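Local structure of LbaCas13a (C2c2) (Lachnospiraceae bacterium, 5W1I) at residues 1306-1311 with 1321-1326; 516-521 with 547-552. The protein is a CRISPR-associated nuclease of the Cas13a family that binds a guide RNA and probably uses it to recognise and cleave complementary RNA. All coordinates share one frame; numbering follows the deposited sequence.

Interaction 2 comes first along the chain and is complete before interaction 1 begins. Their centres lie about 33 Å apart, and their nearest atoms about 18 Å, with no touch between them. They share no sheet or helix. Interaction 2 joins the end of helix 486-517 and the chain just after it to the loop that leads to helix 559-563, whereas interaction 1 is a beta hairpin of strands 1297-1310 and 1321-1330 in a four-stranded antiparallel sheet. Each lies near a helix bearing or leading into an R-X4-H sequence, consistent with the two HEPN domains of Cas13a. Interaction 1 touches the bound RNA directly; interaction 2 comes no nearer to it than about 18 Å.

Interaction 1 (1306-1311 with 1321-1326); sequences GKKMIG and KEKECA. With nucleotides of chain A.
Lys1308 and Lys1323 face each other as a hydrogen-bonded antiparallel pair, and their side chains run side by side in the same direction, CE of Lys1308 lying 3.8 Å from CD of Lys1323. Beneath them the backbones are tied twice: Lys1308 N donates to Lys1323 O at 2.8 Å, and Lys1323 N donates back to Lys1308 O at 2.9 Å. Apolar neighbours border the two shafts. CB of Cys1325 packs on CB of Lys1308 at 3.6 Å, while CD1 of Ile1310 rests 3.5 Å from CD of Lys1323. Lysine suits both places because its methylenes fill this row and its nitrogen reaches beyond it. A water accepts from both NZ atoms, 2.7 Å from that of Lys1308, and bridges them. With CG anti to the backbone N (chi1 157°), Lys1323 stretches to the RNA, where its NZ donates to O5' of nucleotide A1 of chain A at 2.5 Å, an unusually short distance whose exact value is doubtful. Next along the strand, CB of Glu1324 lies against the base of A1, and the small CB of Ala1326 lets the ribose of A2 of chain A come close.

On the other face, Glu1322 crosses Lys1307 at about a right angle, its OE1 3.6 Å from CD of Lys1307; this is contact with the methylenes, the ammonium group standing farther off. The sulfur of Met1309 lies against CB and CG of the same glutamate.

The second shell fixes the end of Lys1308: Glu1238 and Asp1271 both form salt bridges with its NZ, and Asp1271 also accepts from Ala1326 N. Helix 1262-1273, which carries Asp1271, thus packs against the face bearing Lys1308 and Cys1325. The two strands form an antiparallel beta hairpin, with 1321-1330 outermost within this chain and 1336-1344 beyond 1297-1310.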
loop_
_atom_site.group_PDB
_atom_site.type_symbol
_atom_site.label_atom_id
_atom_site.label_comp_id
_atom_site.label_asym_id
_atom_site.label_seq_id
_atom_site.Cartn_x
_atom_site.Cartn_y
_atom_site.Cartn_z
ATOM N N GLY B 1306 0.572 25.852 -6.854
ATOM C CA GLY B 1306 1.933 25.945 -7.330
ATOM C C GLY B 1306 1.959 26.210 -8.824
ATOM O O GLY B 1306 1.018 26.763 -9.397
ATOM N N LYS B 1307 3.059 25.803 -9.454
ATOM C CA LYS B 1307 3.257 25.986 -10.885
ATOM C C LYS B 1307 3.680 24.673 -11.529
ATOM O O LYS B 1307 4.358 23.848 -10.910
ATOM C CB LYS B 1307 4.314 27.061 -11.181
ATOM C CG LYS B 1307 3.909 28.478 -10.807
ATOM C CD LYS B 1307 2.727 28.949 -11.639
ATOM C CE LYS B 1307 2.371 30.395 -11.325
ATOM N NZ LYS B 1307 2.096 30.596 -9.878
ATOM N N LYS B 1308 3.269 24.492 -12.782
ATOM C CA LYS B 1308 3.675 23.343 -13.580
ATOM C C LYS B 1308 3.768 23.773 -15.036
ATOM O O LYS B 1308 3.108 24.725 -15.459
ATOM C CB LYS B 1308 2.696 22.169 -13.447
ATOM C CG LYS B 1308 1.351 22.413 -14.116
ATOM C CD LYS B 1308 0.445 21.195 -14.041
ATOM C CE LYS B 1308 -0.974 21.552 -14.454
ATOM N NZ LYS B 1308 -1.836 20.347 -14.611
ATOM N N MET B 1309 4.594 23.063 -15.796
ATOM C CA MET B 1309 4.773 23.336 -17.212
ATOM C C MET B 1309 3.895 22.408 -18.045
ATOM O O MET B 1309 3.654 21.256 -17.680
ATOM C CB MET B 1309 6.240 23.171 -17.619
ATOM C CG MET B 1309 7.191 24.138 -16.924
ATOM S SD MET B 1309 6.704 25.864 -17.116
ATOM C CE MET B 1309 6.980 26.102 -18.870
ATOM N N ILE B 1310 3.418 22.928 -19.173
ATOM C CA ILE B 1310 2.628 22.162 -20.131
ATOM C C ILE B 1310 3.456 22.028 -21.399
ATOM O O ILE B 1310 3.607 22.993 -22.159
ATOM C CB ILE B 1310 1.270 22.815 -20.420
ATOM C CG1 ILE B 1310 0.430 22.902 -19.146
ATOM C CG2 ILE B 1310 0.525 22.039 -21.499
ATOM C CD1 ILE B 1310 -1.009 23.281 -19.403
ATOM N N GLY B 1311 3.999 20.837 -21.624
ATOM C CA GLY B 1311 4.849 20.594 -22.767
ATOM C C GLY B 1311 6.313 20.845 -22.460
ATOM O O GLY B 1311 6.685 21.431 -21.440
ATOM N N LYS B 1321 4.413 26.233 -21.752
ATOM C CA LYS B 1321 3.740 27.297 -21.022
ATOM C C LYS B 1321 3.517 26.880 -19.573
ATOM O O LYS B 1321 3.438 25.690 -19.254
ATOM C CB LYS B 1321 2.402 27.654 -21.678
ATOM C CG LYS B 1321 2.537 28.140 -23.113
ATOM C CD LYS B 1321 3.506 29.309 -23.206
ATOM C CE LYS B 1321 3.828 29.654 -24.652
ATOM N NZ LYS B 1321 2.621 30.081 -25.411
ATOM N N GLU B 1322 3.412 27.874 -18.697
ATOM C CA GLU B 1322 3.250 27.654 -17.269
ATOM C C GLU B 1322 1.781 27.762 -16.874
ATOM O O GLU B 1322 1.008 28.509 -17.479
ATOM C CB GLU B 1322 4.085 28.660 -16.471
ATOM C CG GLU B 1322 4.404 28.224 -15.052
ATOM C CD GLU B 1322 5.253 29.236 -14.307
ATOM O OE1 GLU B 1322 4.828 30.405 -14.193
ATOM O OE2 GLU B 1322 6.348 28.861 -13.836
ATOM N N LYS B 1323 1.407 27.014 -15.839
ATOM C CA LYS B 1323 0.022 26.927 -15.401
ATOM C C LYS B 1323 0.009 26.587 -13.916
ATOM O O LYS B 1323 0.960 26.000 -13.395
ATOM C CB LYS B 1323 -0.745 25.879 -16.227
ATOM C CG LYS B 1323 -1.982 25.288 -15.564
ATOM C CD LYS B 1323 -2.670 24.259 -16.444
ATOM C CE LYS B 1323 -4.179 24.291 -16.253
ATOM N NZ LYS B 1323 -4.848 23.118 -16.887
ATOM N N GLU B 1324 -1.067 26.986 -13.234
ATOM C CA GLU B 1324 -1.219 26.654 -11.825
ATOM C C GLU B 1324 -1.195 25.142 -11.625
ATOM O O GLU B 1324 -1.620 24.369 -12.488
ATOM C CB GLU B 1324 -2.526 27.226 -11.273
ATOM C CG GLU B 1324 -2.673 28.731 -11.426
ATOM C CD GLU B 1324 -3.563 29.107 -12.596
ATOM O OE1 GLU B 1324 -3.512 28.410 -13.632
ATOM O OE2 GLU B 1324 -4.314 30.099 -12.478
ATOM N N CYS B 1325 -0.692 24.726 -10.466
ATOM C CA CYS B 1325 -0.555 23.315 -10.142
ATOM C C CYS B 1325 -0.907 23.104 -8.680
ATOM O O CYS B 1325 -0.748 24.003 -7.851
ATOM C CB CYS B 1325 0.869 22.811 -10.419
ATOM S SG CYS B 1325 1.138 21.055 -10.078
ATOM N N ALA B 1326 -1.398 21.907 -8.371
ATOM C CA ALA B 1326 -1.645 21.551 -6.982
ATOM C C ALA B 1326 -0.330 21.507 -6.219
ATOM O O ALA B 1326 0.671 20.969 -6.703
ATOM C CB ALA B 1326 -2.355 20.198 -6.896
ATOM O "O5'" A A 1 -7.121 22.614 -15.847
ATOM C "C5'" A A 1 -7.462 22.178 -14.540
ATOM C "C4'" A A 1 -6.236 21.809 -13.743
ATOM O "O4'" A A 1 -5.367 22.965 -13.622
ATOM C "C3'" A A 1 -6.482 21.378 -12.306
ATOM O "O3'" A A 1 -6.870 20.019 -12.197
ATOM C "C2'" A A 1 -5.152 21.688 -11.635
ATOM O "O2'" A A 1 -4.193 20.688 -11.944
ATOM C "C1'" A A 1 -4.750 22.976 -12.354
ATOM N N9 A A 1 -5.198 24.185 -11.637
ATOM C C8 A A 1 -6.078 25.132 -12.101
ATOM N N7 A A 1 -6.298 26.112 -11.259
ATOM C C5 A A 1 -5.507 25.793 -10.166
ATOM C C6 A A 1 -5.296 26.441 -8.937
ATOM N N6 A A 1 -5.888 27.587 -8.593
ATOM N N1 A A 1 -4.445 25.863 -8.061
ATOM C C2 A A 1 -3.853 24.714 -8.409
ATOM N N3 A A 1 -3.969 24.010 -9.534
ATOM C C4 A A 1 -4.821 24.610 -10.383
ATOM P P A A 2 -8.122 19.605 -11.278
ATOM O OP1 A A 2 -8.393 18.164 -11.512
ATOM O OP2 A A 2 -9.208 20.597 -11.476
ATOM O "O5'" A A 2 -7.581 19.776 -9.791
ATOM C "C5'" A A 2 -6.440 19.063 -9.339
ATOM C "C4'" A A 2 -5.940 19.614 -8.029
ATOM O "O4'" A A 2 -5.457 20.970 -8.218
ATOM C "C3'" A A 2 -6.979 19.743 -6.927
ATOM O "O3'" A A 2 -7.218 18.524 -6.250
ATOM C "C2'" A A 2 -6.391 20.831 -6.039
ATOM O "O2'" A A 2 -5.367 20.305 -5.209
ATOM C "C1'" A A 2 -5.749 21.750 -7.078
ATOM N N9 A A 2 -6.655 22.841 -7.477
ATOM C C8 A A 2 -7.413 22.933 -8.617
ATOM N N7 A A 2 -8.125 24.032 -8.690
ATOM C C5 A A 2 -7.815 24.706 -7.517
ATOM C C6 A A 2 -8.241 25.939 -6.992
ATOM N N6 A A 2 -9.108 26.743 -7.610
ATOM N N1 A A 2 -7.739 26.321 -5.797
ATOM C C2 A A 2 -6.869 25.513 -5.177
ATOM N N3 A A 2 -6.392 24.333 -5.568
ATOM C C4 A A 2 -6.911 23.984 -6.759
HETATM O O HOH W 1 -3.782 20.769 -16.506
#

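Interaction 2 (516-521 with 547-552); sequences QTVELD and NNILNF
Ile549 is the first residue of segment 547-552 to meet the other segment, its CG1 lying 4.5 Å from CG1 of Val518. Just before it, Asn548 closes an Asx turn, its OD1 accepting from Leu550 N on a lone pair at 2.8 Å. Asparagine suits this place doubly, since its ND2 donates to the carbonyls of Lys533 and Thr535. 3-10 bonds (i+3 to i), from Asn551 N to Asn548 O and from Phe552 N to Ile549 O, then wind the chain on. Within its own segment, CB of Asn551 lies 3.7 Å above one face of the Phe552 ring, offset toward the rim, and backs the ring.

Phe552 covers more of the contact than any other residue. Its O accepts from Glu519 N at 2.9 Å, a bond nearly straight at 160° and lying in the carbonyl plane. The same oxygen meets Val518 CA at 3.2 Å in a CA-H...O contact. The compact, branched Val518 packs its CB 4.1 Å from CB of Phe552. Because CG stands anti to the carbonyl carbon (chi1 -51°), the ring lies alongside segment 516-521 and meets oxygens at its edge: Glu519 O is 3.6 Å from CD1, and Asp521 OD2 is 3.3 Å from CE1. The ring's slightly positive C-H edge suits both. The carboxylate is turned 57° from the ring plane, and its OD1 accepts from Asn524 N. With an alanine here the ring is gone, which is likely to open a gap between the segments and leave Glu519 O and Asp521 OD2 without their aromatic edge.

This is loop-to-loop packing just past helix 486-517, with Ile549 also resting on helix 588-602. That helix runs into an R-X4-H sequence, consistent with a place in the first HEPN domain of Cas13a.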
loop_
_atom_site.group_PDB
_atom_site.type_symbol
_atom_site.label_atom_id
_atom_site.label_comp_id
_atom_site.label_asym_id
_atom_site.label_seq_id
_atom_site.Cartn_x
_atom_site.Cartn_y
_atom_site.Cartn_z
ATOM N N GLN B 516 29.031 5.418 -7.540
ATOM C CA GLN B 516 30.470 5.608 -7.429
ATOM C C GLN B 516 31.248 5.225 -8.680
ATOM O O GLN B 516 32.462 5.457 -8.723
ATOM C CB GLN B 516 31.022 4.808 -6.241
ATOM C CG GLN B 516 30.680 5.384 -4.882
ATOM C CD GLN B 516 31.346 4.618 -3.757
ATOM O OE1 GLN B 516 32.533 4.801 -3.487
ATOM N NE2 GLN B 516 30.586 3.752 -3.100
ATOM N N THR B 517 30.599 4.658 -9.694
ATOM C CA THR B 517 31.310 4.164 -10.868
ATOM C C THR B 517 31.222 5.107 -12.058
ATOM O O THR B 517 32.189 5.231 -12.815
ATOM C CB THR B 517 30.776 2.787 -11.281
ATOM O OG1 THR B 517 29.362 2.861 -11.494
ATOM C CG2 THR B 517 31.076 1.752 -10.205
ATOM N N VAL B 518 30.087 5.780 -12.245
ATOM C CA VAL B 518 29.893 6.668 -13.380
ATOM C C VAL B 518 29.354 8.001 -12.884
ATOM O O VAL B 518 28.802 8.112 -11.786
ATOM C CB VAL B 518 28.940 6.072 -14.439
ATOM C CG1 VAL B 518 29.540 4.816 -15.055
ATOM C CG2 VAL B 518 27.579 5.778 -13.822
ATOM N N GLU B 519 29.523 9.023 -13.720
ATOM C CA GLU B 519 28.938 10.340 -13.497
ATOM C C GLU B 519 28.073 10.650 -14.711
ATOM O O GLU B 519 28.594 10.863 -15.811
ATOM C CB GLU B 519 30.019 11.401 -13.294
ATOM C CG GLU B 519 29.484 12.798 -13.031
ATOM C CD GLU B 519 29.153 13.027 -11.567
ATOM O OE1 GLU B 519 27.968 13.262 -11.250
ATOM O OE2 GLU B 519 30.077 12.946 -10.729
ATOM N N LEU B 520 26.761 10.669 -14.513
ATOM C CA LEU B 520 25.825 10.830 -15.613
ATOM C C LEU B 520 25.475 12.301 -15.811
ATOM O O LEU B 520 25.627 13.130 -14.911
ATOM C CB LEU B 520 24.559 10.011 -15.357
ATOM C CG LEU B 520 24.784 8.530 -15.032
ATOM C CD1 LEU B 520 23.486 7.856 -14.616
ATOM C CD2 LEU B 520 25.414 7.805 -16.213
ATOM N N ASP B 521 25.004 12.616 -17.012
ATOM C CA ASP B 521 24.549 13.956 -17.355
ATOM C C ASP B 521 23.061 13.914 -17.707
ATOM O O ASP B 521 22.394 12.885 -17.563
ATOM C CB ASP B 521 25.394 14.541 -18.492
ATOM C CG ASP B 521 25.461 13.634 -19.708
ATOM O OD1 ASP B 521 24.397 13.240 -20.229
ATOM O OD2 ASP B 521 26.587 13.325 -20.153
ATOM N N ASN B 547 26.484 7.275 -25.948
ATOM C CA ASN B 547 26.096 6.564 -24.739
ATOM C C ASN B 547 27.066 5.441 -24.387
ATOM O O ASN B 547 26.699 4.521 -23.648
ATOM C CB ASN B 547 24.674 6.017 -24.875
ATOM C CG ASN B 547 24.466 5.235 -26.158
ATOM O OD1 ASN B 547 25.400 5.025 -26.934
ATOM N ND2 ASN B 547 23.236 4.787 -26.382
ATOM N N ASN B 548 28.294 5.494 -24.900
ATOM C CA ASN B 548 29.300 4.509 -24.530
ATOM C C ASN B 548 29.699 4.704 -23.073
ATOM O O ASN B 548 29.928 5.832 -22.625
ATOM C CB ASN B 548 30.521 4.628 -25.443
ATOM C CG ASN B 548 31.497 3.474 -25.273
ATOM O OD1 ASN B 548 31.998 3.220 -24.177
ATOM N ND2 ASN B 548 31.768 2.767 -26.364
ATOM N N ILE B 549 29.783 3.594 -22.333
ATOM C CA ILE B 549 30.047 3.659 -20.897
ATOM C C ILE B 549 31.394 4.314 -20.611
ATOM O O ILE B 549 31.596 4.889 -19.534
ATOM C CB ILE B 549 29.950 2.249 -20.279
ATOM C CG1 ILE B 549 30.071 2.312 -18.754
ATOM C CG2 ILE B 549 31.006 1.324 -20.870
ATOM C CD1 ILE B 549 29.390 1.163 -18.046
ATOM N N LEU B 550 32.331 4.252 -21.565
ATOM C CA LEU B 550 33.647 4.846 -21.348
ATOM C C LEU B 550 33.566 6.360 -21.194
ATOM O O LEU B 550 34.425 6.964 -20.541
ATOM C CB LEU B 550 34.590 4.482 -22.495
ATOM C CG LEU B 550 34.963 3.005 -22.632
ATOM C CD1 LEU B 550 35.697 2.755 -23.940
ATOM C CD2 LEU B 550 35.809 2.566 -21.449
ATOM N N ASN B 551 32.545 6.988 -21.779
ATOM C CA ASN B 551 32.397 8.436 -21.691
ATOM C C ASN B 551 31.959 8.910 -20.311
ATOM O O ASN B 551 31.910 10.124 -20.083
ATOM C CB ASN B 551 31.389 8.924 -22.734
ATOM C CG ASN B 551 31.852 8.676 -24.154
ATOM O OD1 ASN B 551 33.051 8.598 -24.425
ATOM N ND2 ASN B 551 30.901 8.550 -25.072
ATOM N N PHE B 552 31.644 7.997 -19.390
ATOM C CA PHE B 552 31.071 8.376 -18.108
ATOM C C PHE B 552 31.798 7.790 -16.907
ATOM O O PHE B 552 31.414 8.091 -15.772
ATOM C CB PHE B 552 29.590 7.968 -18.049
ATOM C CG PHE B 552 28.791 8.437 -19.231
ATOM C CD1 PHE B 552 28.202 9.690 -19.234
ATOM C CD2 PHE B 552 28.641 7.627 -20.346
ATOM C CE1 PHE B 552 27.472 10.124 -20.323
ATOM C CE2 PHE B 552 27.913 8.055 -21.439
ATOM C CZ PHE B 552 27.329 9.305 -21.428
#